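Local coordinates for hypothetical protein Atu1826 (Agrobacterium tumefaciens, PDB 2I3D) that is of unknown function but is probably an alpha/beta hydrolase, with a fold and a serine-type catalytic pattern consistent with that family, at residues F28-Y39 with S109-H118; I146-P154 with C167-N175. One frame throughout, in Å; residues are numbered along the deposited sequence.

Interaction 1 of 2, residues F28-Y39 with S109-H118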
loop_
_atom_site.group_PDB
_atom_site.type_symbol
_atom_site.label_atom_id
_atom_site.label_comp_id
_atom_site.label_asym_id
_atom_site.label_seq_id
_atom_site.Cartn_x
_atom_site.Cartn_y
_atom_site.Cartn_z
ATOM N N PHE B 28 -11.944 15.212 -12.198
ATOM C CA PHE B 28 -11.698 16.006 -13.413
ATOM C C PHE B 28 -11.828 15.080 -14.618
ATOM O O PHE B 28 -11.964 13.866 -14.470
ATOM C CB PHE B 28 -10.339 16.727 -13.370
ATOM C CG PHE B 28 -9.159 15.801 -13.151
ATOM C CD1 PHE B 28 -8.433 15.313 -14.239
ATOM C CD2 PHE B 28 -8.782 15.424 -11.849
ATOM C CE1 PHE B 28 -7.315 14.451 -14.033
ATOM C CE2 PHE B 28 -7.709 14.566 -11.636
ATOM C CZ PHE B 28 -6.978 14.076 -12.717
ATOM N N ASN B 29 -11.820 15.660 -15.817
ATOM C CA ASN B 29 -12.085 14.873 -17.007
ATOM C C ASN B 29 -10.819 14.390 -17.642
ATOM O O ASN B 29 -9.904 15.177 -17.888
ATOM C CB ASN B 29 -12.898 15.694 -18.023
ATOM C CG ASN B 29 -14.327 15.943 -17.555
ATOM O OD1 ASN B 29 -14.927 15.126 -16.819
ATOM N ND2 ASN B 29 -14.883 17.078 -17.969
ATOM N N GLY B 30 -10.758 13.090 -17.892
ATOM C CA GLY B 30 -9.708 12.539 -18.737
ATOM C C GLY B 30 -10.303 12.053 -20.047
ATOM O O GLY B 30 -11.529 12.110 -20.237
ATOM N N PRO B 31 -9.454 11.553 -20.952
ATOM C CA PRO B 31 -9.906 11.009 -22.220
ATOM C C PRO B 31 -10.891 9.838 -22.098
ATOM O O PRO B 31 -11.700 9.618 -23.007
ATOM C CB PRO B 31 -8.603 10.547 -22.885
ATOM C CG PRO B 31 -7.560 11.408 -22.271
ATOM C CD PRO B 31 -7.982 11.537 -20.845
ATOM N N ALA B 32 -10.859 9.099 -20.989
ATOM C CA ALA B 32 -11.674 7.903 -20.858
ATOM C C ALA B 32 -12.860 8.147 -19.960
ATOM O O ALA B 32 -13.611 7.206 -19.639
ATOM C CB ALA B 32 -10.829 6.742 -20.292
ATOM N N GLY B 33 -12.985 9.380 -19.496
ATOM C CA GLY B 33 -14.074 9.768 -18.599
ATOM C C GLY B 33 -13.535 10.459 -17.359
ATOM O O GLY B 33 -12.449 11.082 -17.397
ATOM N N ARG B 34 -14.287 10.343 -16.265
ATOM C CA ARG B 34 -13.957 10.935 -14.968
ATOM C C ARG B 34 -12.656 10.346 -14.423
ATOM O O ARG B 34 -12.481 9.115 -14.477
ATOM C CB ARG B 34 -15.078 10.642 -13.948
ATOM C CG ARG B 34 -16.339 11.525 -14.099
ATOM C CD ARG B 34 -17.292 11.369 -12.907
ATOM N NE ARG B 34 -18.410 12.311 -12.984
ATOM C CZ ARG B 34 -19.500 12.257 -12.222
ATOM N NH1 ARG B 34 -19.639 11.304 -11.305
ATOM N NH2 ARG B 34 -20.458 13.159 -12.386
ATOM N N LEU B 35 -11.793 11.205 -13.883
ATOM C CA LEU B 35 -10.605 10.796 -13.129
ATOM C C LEU B 35 -10.739 11.368 -11.720
ATOM O O LEU B 35 -11.025 12.579 -11.531
ATOM C CB LEU B 35 -9.289 11.287 -13.777
ATOM C CG LEU B 35 -8.933 10.683 -15.144
ATOM C CD1 LEU B 35 -7.832 11.525 -15.840
ATOM C CD2 LEU B 35 -8.512 9.201 -14.965
ATOM N N GLU B 36 -10.541 10.482 -10.743
ATOM C CA GLU B 36 -10.602 10.788 -9.340
ATOM C C GLU B 36 -9.202 11.225 -8.840
ATOM O O GLU B 36 -8.202 10.571 -9.146
ATOM C CB GLU B 36 -11.071 9.514 -8.613
ATOM C CG GLU B 36 -11.060 9.591 -7.145
ATOM C CD GLU B 36 -11.440 8.287 -6.474
ATOM O OE1 GLU B 36 -11.135 7.151 -6.958
ATOM O OE2 GLU B 36 -12.044 8.429 -5.409
ATOM N N GLY B 37 -9.133 12.315 -8.073
ATOM C CA GLY B 37 -7.836 12.799 -7.554
ATOM C C GLY B 37 -7.907 13.352 -6.147
ATOM O O GLY B 37 -9.010 13.431 -5.550
ATOM N N ARG B 38 -6.715 13.668 -5.614
ATOM C CA ARG B 38 -6.548 14.371 -4.349
ATOM C C ARG B 38 -5.584 15.498 -4.616
ATOM O O ARG B 38 -4.472 15.270 -5.120
ATOM C CB ARG B 38 -5.981 13.446 -3.254
ATOM C CG ARG B 38 -6.896 12.275 -2.915
ATOM C CD ARG B 38 -8.219 12.760 -2.305
ATOM N NE ARG B 38 -9.103 11.647 -1.979
ATOM C CZ ARG B 38 -10.146 11.251 -2.706
ATOM N NH1 ARG B 38 -10.483 11.881 -3.821
ATOM N NH2 ARG B 38 -10.868 10.219 -2.309
ATOM N N TYR B 39 -6.002 16.706 -4.271
ATOM C CA TYR B 39 -5.380 17.940 -4.710
ATOM C C TYR B 39 -5.145 18.884 -3.554
ATOM O O TYR B 39 -6.069 19.171 -2.792
ATOM C CB TYR B 39 -6.329 18.574 -5.716
ATOM C CG TYR B 39 -6.122 20.026 -6.041
ATOM C CD1 TYR B 39 -4.954 20.484 -6.654
ATOM C CD2 TYR B 39 -7.159 20.953 -5.806
ATOM C CE1 TYR B 39 -4.805 21.862 -6.994
ATOM C CE2 TYR B 39 -7.025 22.293 -6.153
ATOM C CZ TYR B 39 -5.857 22.742 -6.740
ATOM O OH TYR B 39 -5.751 24.086 -7.064
ATOM N N SER B 109 -3.644 14.828 -18.936
ATOM C CA SER B 109 -4.897 15.506 -18.587
ATOM C C SER B 109 -4.866 16.034 -17.182
ATOM O O SER B 109 -5.355 17.145 -16.903
ATOM C CB SER B 109 -6.109 14.589 -18.723
ATOM O OG SER B 109 -6.434 14.394 -20.080
ATOM N N ALA B 110 -4.304 15.233 -16.290
ATOM C CA ALA B 110 -4.141 15.652 -14.893
ATOM C C ALA B 110 -3.265 16.881 -14.754
ATOM O O ALA B 110 -3.640 17.853 -14.090
ATOM C CB ALA B 110 -3.559 14.487 -14.028
ATOM N N LEU B 111 -2.105 16.855 -15.426
ATOM C CA LEU B 111 -1.198 18.005 -15.425
ATOM C C LEU B 111 -1.842 19.252 -16.052
ATOM O O LEU B 111 -1.741 20.351 -15.491
ATOM C CB LEU B 111 0.137 17.663 -16.103
ATOM C CG LEU B 111 1.195 18.777 -15.996
ATOM C CD1 LEU B 111 1.406 19.406 -14.563
ATOM C CD2 LEU B 111 2.519 18.242 -16.546
ATOM N N ASP B 112 -2.564 19.048 -17.153
ATOM C CA ASP B 112 -3.296 20.179 -17.802
ATOM C C ASP B 112 -4.310 20.797 -16.832
ATOM O O ASP B 112 -4.449 22.041 -16.734
ATOM C CB ASP B 112 -4.053 19.699 -19.049
ATOM C CG ASP B 112 -3.138 19.348 -20.215
ATOM O OD1 ASP B 112 -1.929 19.696 -20.241
ATOM O OD2 ASP B 112 -3.671 18.737 -21.157
ATOM N N TRP B 113 -5.048 19.931 -16.141
ATOM C CA TRP B 113 -6.053 20.384 -15.185
ATOM C C TRP B 113 -5.451 21.248 -14.076
ATOM O O TRP B 113 -5.943 22.379 -13.823
ATOM C CB TRP B 113 -6.799 19.201 -14.619
ATOM C CG TRP B 113 -7.834 19.541 -13.625
ATOM C CD1 TRP B 113 -9.121 19.955 -13.882
ATOM C CD2 TRP B 113 -7.699 19.502 -12.205
ATOM N NE1 TRP B 113 -9.792 20.149 -12.699
ATOM C CE2 TRP B 113 -8.943 19.893 -11.654
ATOM C CE3 TRP B 113 -6.653 19.163 -11.340
ATOM C CZ2 TRP B 113 -9.166 19.954 -10.278
ATOM C CZ3 TRP B 113 -6.873 19.234 -9.958
ATOM C CH2 TRP B 113 -8.122 19.627 -9.446
ATOM N N VAL B 114 -4.373 20.772 -13.433
ATOM C CA VAL B 114 -3.729 21.550 -12.361
ATOM C C VAL B 114 -3.185 22.853 -12.936
ATOM O O VAL B 114 -3.351 23.925 -12.346
ATOM C CB VAL B 114 -2.597 20.770 -11.597
ATOM C CG1 VAL B 114 -2.098 21.590 -10.373
ATOM C CG2 VAL B 114 -3.073 19.457 -11.144
ATOM N N GLN B 115 -2.578 22.776 -14.117
ATOM C CA GLN B 115 -2.065 23.977 -14.749
ATOM C C GLN B 115 -3.152 24.990 -15.149
ATOM O O GLN B 115 -2.908 26.195 -15.139
ATOM C CB GLN B 115 -1.201 23.604 -15.947
ATOM C CG GLN B 115 0.167 23.066 -15.551
ATOM C CD GLN B 115 0.976 22.597 -16.751
ATOM O OE1 GLN B 115 0.457 22.480 -17.873
ATOM N NE2 GLN B 115 2.260 22.343 -16.525
ATOM N N SER B 116 -4.340 24.503 -15.499
ATOM C CA SER B 116 -5.483 25.405 -15.784
ATOM C C SER B 116 -5.866 26.200 -14.520
ATOM O O SER B 116 -6.274 27.365 -14.615
ATOM C CB SER B 116 -6.684 24.651 -16.407
ATOM O OG SER B 116 -7.439 23.872 -15.460
ATOM N N LEU B 117 -5.716 25.580 -13.343
ATOM C CA LEU B 117 -6.017 26.241 -12.062
ATOM C C LEU B 117 -4.858 27.093 -11.553
ATOM O O LEU B 117 -5.059 27.998 -10.722
ATOM C CB LEU B 117 -6.410 25.222 -10.985
ATOM C CG LEU B 117 -7.577 24.264 -11.252
ATOM C CD1 LEU B 117 -7.892 23.483 -9.959
ATOM C CD2 LEU B 117 -8.819 24.974 -11.747
ATOM N N HIS B 118 -3.651 26.790 -12.038
ATOM C CA HIS B 118 -2.429 27.491 -11.638
ATOM C C HIS B 118 -1.648 27.930 -12.856
ATOM O O HIS B 118 -0.545 27.429 -13.107
ATOM C CB HIS B 118 -1.567 26.603 -10.704
ATOM C CG HIS B 118 -2.253 26.285 -9.409
ATOM N ND1 HIS B 118 -3.143 25.236 -9.269
ATOM C CD2 HIS B 118 -2.262 26.940 -8.227
ATOM C CE1 HIS B 118 -3.642 25.241 -8.044
ATOM N NE2 HIS B 118 -3.124 26.267 -7.392
#
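An aromatic cluster of Phe28, Tyr39, Trp113 and His118 joins the edge hairpin of the sheet to helix 109-117. Both hairpin strands share Trp113. Phe28 CB sits over the five-membered ring of Trp113, 3.5 Å from CD1, as a CH-pi contact. The Phe28 ring then runs on as an offset stack on that same five-membered ring, with planes at 21°. Its far end reaches Ala110: Phe28 CE1 is 3.5 Å from Ala110 CA, and Phe28 CZ is 3.7 Å from Ala110 CB. The six-membered ring of Trp113 turns its edge to the face of Tyr39, planes at 72°, with Trp113 CH2 4.0 Å from Tyr39 CG. With CG anti to the backbone N (chi1 163°), the Tyr39 ring reaches toward the C-terminal end of the helix. There Leu117 CD1 lies 3.9 Å from Tyr39 CZ and also covers the Trp113 face opposite Phe28. The Tyr39 and His118 rings meet rim to rim, and a weak hydrogen bond joins His118 ND1 to Val114 O. At the hairpin turn, Pro31 CD rests 3.3 Å from Ser109 OG, which bonds weakly to Ser105 O. The contact is largely apolar, a helix packed on the antiparallel edge of an alpha/beta hydrolase sheet.

Interaction 2 of 2, residues I146-P154 with C167-N175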
loop_
_atom_site.group_PDB
_atom_site.type_symbol
_atom_site.label_atom_id
_atom_site.label_comp_id
_atom_site.label_asym_id
_atom_site.label_seq_id
_atom_site.Cartn_x
_atom_site.Cartn_y
_atom_site.Cartn_z
ATOM N N ILE B 146 8.696 20.202 -17.056
ATOM C CA ILE B 146 9.009 19.236 -15.985
ATOM C C ILE B 146 10.505 19.234 -15.735
ATOM O O ILE B 146 11.261 18.717 -16.544
ATOM C CB ILE B 146 8.485 17.852 -16.286
ATOM C CG1 ILE B 146 6.933 17.884 -16.309
ATOM C CG2 ILE B 146 8.935 16.902 -15.167
ATOM C CD1 ILE B 146 6.243 16.554 -16.591
ATOM N N GLU B 147 10.928 19.827 -14.625
ATOM C CA GLU B 147 12.369 20.051 -14.413
ATOM C C GLU B 147 13.030 19.080 -13.435
ATOM O O GLU B 147 14.252 19.119 -13.227
ATOM C CB GLU B 147 12.651 21.504 -14.024
ATOM C CG GLU B 147 12.131 21.932 -12.683
ATOM C CD GLU B 147 12.482 23.386 -12.381
ATOM O OE1 GLU B 147 13.145 23.631 -11.361
ATOM O OE2 GLU B 147 12.112 24.277 -13.192
ATOM N N GLY B 148 12.229 18.171 -12.878
ATOM C CA GLY B 148 12.786 17.154 -11.968
ATOM C C GLY B 148 11.840 15.988 -11.929
ATOM O O GLY B 148 10.621 16.135 -12.156
ATOM N N PHE B 149 12.396 14.828 -11.569
ATOM C CA PHE B 149 11.558 13.652 -11.385
ATOM C C PHE B 149 12.103 12.780 -10.267
ATOM O O PHE B 149 13.292 12.884 -9.910
ATOM C CB PHE B 149 11.503 12.802 -12.672
ATOM C CG PHE B 149 12.862 12.202 -13.064
ATOM C CD1 PHE B 149 13.287 10.978 -12.549
ATOM C CD2 PHE B 149 13.730 12.893 -13.927
ATOM C CE1 PHE B 149 14.535 10.437 -12.894
ATOM C CE2 PHE B 149 14.957 12.353 -14.285
ATOM C CZ PHE B 149 15.372 11.127 -13.752
HETATM N N MSE B 150 11.212 11.926 -9.744
HETATM C CA MSE B 150 11.604 10.822 -8.895
HETATM C C MSE B 150 10.982 9.583 -9.514
HETATM O O MSE B 150 9.757 9.602 -9.842
HETATM C CB MSE B 150 11.042 11.020 -7.498
HETATM C CG MSE B 150 11.646 12.198 -6.792
HETATM SE SE MSE B 150 10.865 12.236 -4.994
HETATM C CE MSE B 150 11.731 13.896 -4.455
ATOM N N SER B 151 11.792 8.531 -9.684
ATOM C CA SER B 151 11.302 7.248 -10.223
ATOM C C SER B 151 11.649 6.195 -9.200
ATOM O O SER B 151 12.821 5.846 -9.049
ATOM C CB SER B 151 11.945 6.913 -11.561
ATOM O OG SER B 151 11.406 7.727 -12.551
ATOM N N ILE B 152 10.628 5.723 -8.488
ATOM C CA ILE B 152 10.776 4.764 -7.412
ATOM C C ILE B 152 10.471 3.370 -8.016
ATOM O O ILE B 152 9.376 3.139 -8.557
ATOM C CB ILE B 152 9.807 5.045 -6.276
ATOM C CG1 ILE B 152 10.143 6.396 -5.635
ATOM C CG2 ILE B 152 9.945 3.943 -5.237
ATOM C CD1 ILE B 152 9.785 7.680 -6.424
ATOM N N ALA B 153 11.446 2.475 -7.937
ATOM C CA ALA B 153 11.268 1.082 -8.420
ATOM C C ALA B 153 10.849 0.987 -9.894
ATOM O O ALA B 153 9.886 0.290 -10.207
ATOM C CB ALA B 153 10.237 0.280 -7.554
ATOM N N PRO B 154 11.595 1.620 -10.799
ATOM C CA PRO B 154 11.242 1.505 -12.227
ATOM C C PRO B 154 11.486 0.056 -12.738
ATOM O O PRO B 154 12.291 -0.679 -12.118
ATOM C CB PRO B 154 12.216 2.487 -12.882
ATOM C CG PRO B 154 13.472 2.388 -12.040
ATOM C CD PRO B 154 12.895 2.290 -10.588
ATOM N N CYS B 167 17.084 11.759 -21.776
ATOM C CA CYS B 167 16.391 12.217 -20.622
ATOM C C CYS B 167 16.666 13.722 -20.487
ATOM O O CYS B 167 17.817 14.137 -20.494
ATOM C CB CYS B 167 16.836 11.427 -19.406
ATOM S SG CYS B 167 15.961 11.875 -17.896
ATOM N N PRO B 168 15.609 14.534 -20.395
ATOM C CA PRO B 168 15.766 15.996 -20.435
ATOM C C PRO B 168 16.095 16.722 -19.092
ATOM O O PRO B 168 16.416 17.937 -19.059
ATOM C CB PRO B 168 14.410 16.430 -21.011
ATOM C CG PRO B 168 13.466 15.478 -20.379
ATOM C CD PRO B 168 14.182 14.148 -20.443
ATOM N N SER B 169 15.986 15.984 -17.995
ATOM C CA SER B 169 16.087 16.591 -16.672
ATOM C C SER B 169 16.862 15.688 -15.736
ATOM O O SER B 169 16.945 14.453 -15.939
ATOM C CB SER B 169 14.688 16.841 -16.074
ATOM O OG SER B 169 13.957 17.751 -16.889
ATOM N N SER B 170 17.418 16.318 -14.707
ATOM C CA SER B 170 18.027 15.607 -13.601
ATOM C C SER B 170 16.908 15.035 -12.709
ATOM O O SER B 170 15.841 15.622 -12.572
ATOM C CB SER B 170 18.857 16.603 -12.788
ATOM O OG SER B 170 19.966 17.055 -13.591
ATOM N N GLY B 171 17.198 13.915 -12.057
ATOM C CA GLY B 171 16.215 13.362 -11.123
ATOM C C GLY B 171 16.801 12.203 -10.334
ATOM O O GLY B 171 17.993 11.858 -10.456
ATOM N N LEU B 172 15.928 11.587 -9.550
ATOM C CA LEU B 172 16.279 10.509 -8.615
ATOM C C LEU B 172 15.673 9.191 -9.100
ATOM O O LEU B 172 14.469 9.139 -9.415
ATOM C CB LEU B 172 15.669 10.865 -7.252
ATOM C CG LEU B 172 15.766 9.757 -6.183
ATOM C CD1 LEU B 172 17.198 9.511 -5.749
ATOM C CD2 LEU B 172 14.906 10.124 -4.998
ATOM N N ILE B 173 16.494 8.134 -9.117
ATOM C CA ILE B 173 16.002 6.779 -9.349
ATOM C C ILE B 173 16.369 6.043 -8.085
ATOM O O ILE B 173 17.534 6.078 -7.645
ATOM C CB ILE B 173 16.624 6.138 -10.605
ATOM C CG1 ILE B 173 16.145 6.892 -11.844
ATOM C CG2 ILE B 173 16.270 4.666 -10.693
ATOM C CD1 ILE B 173 16.747 6.429 -13.172
ATOM N N ILE B 174 15.375 5.369 -7.481
ATOM C CA ILE B 174 15.661 4.668 -6.230
ATOM C C ILE B 174 15.017 3.286 -6.282
ATOM O O ILE B 174 13.865 3.145 -6.696
ATOM C CB ILE B 174 15.262 5.539 -4.975
ATOM C CG1 ILE B 174 15.516 4.827 -3.663
ATOM C CG2 ILE B 174 13.789 6.028 -5.131
ATOM C CD1 ILE B 174 15.699 5.941 -2.567
ATOM N N ASN B 175 15.793 2.265 -5.933
ATOM C CA ASN B 175 15.326 0.860 -6.059
ATOM C C ASN B 175 15.979 0.057 -4.966
ATOM O O ASN B 175 16.976 0.491 -4.383
ATOM C CB ASN B 175 15.629 0.232 -7.438
ATOM C CG ASN B 175 17.157 0.083 -7.717
ATOM O OD1 ASN B 175 17.676 -1.021 -7.994
ATOM N ND2 ASN B 175 17.867 1.200 -7.672
HETATM O O HOH W 1 16.737 19.125 -14.520
#
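Neighbouring parallel strands of the central alpha/beta hydrolase sheet meet here, and main-chain bonds carry most of the contact. Leu172 uses both its polar backbone atoms: its N donates to Phe149 O (3.0 Å), and its O accepts from Ser151 N (2.8 Å). Ile174 repeats the pattern two residues on. Its N donates to Ser151 O, and its O takes a nearly straight bond from Ala153 N (2.8 Å, 175° at the hydrogen). The other side of strand 146-152 is bonded to strand 124-129, through Met150 and Ile152 among others. Before the regular pairing begins, side chain and water take over. The Ser169 side-chain rotation (chi1 -62°) turns OG to Ile146 O, to which it donates at 2.9 Å, in the carbonyl plane and on a lone pair. One water donates to Glu147 O and accepts from Ser170 N. Glu147 O also accepts from Arg232 NH2, and Arg232 NH1 makes a weak bond to Ser170 O. Leu201 N donates to Ser170 OG. The Phe149 ring covers Gly171, whose CA lies 3.5 Å above the ring centre. Cys167 SG makes an oblique sulfur-aromatic contact with this ring. Ser169 O is buried without a hydrogen-bond partner in the model; it lies at the ring edge, 3.3 Å from Phe149 CE2.

Overall arrangement
Interactions 1 and 2 belong to the same mixed sheet, with centres about 22 Å apart. Interaction 1 lies at the antiparallel edge formed by strands 25-30 and 33-40. Interaction 2 joins strands 146-152 and 171-176, farther across the sheet; its centre is about 7 Å from the centre of the chain. They touch through side-chain packing: Leu111 CD2 of the helix is 4.1 Å from Ile146 CD1. Interaction 2 reaches the probable active site. Ala153 touches His212, which with Ser130 and Asp179 fits a Ser-His-Asp triad. At the other end of interaction 2, the Ser170 side chain is about 10 Å from the bound magnesium ion.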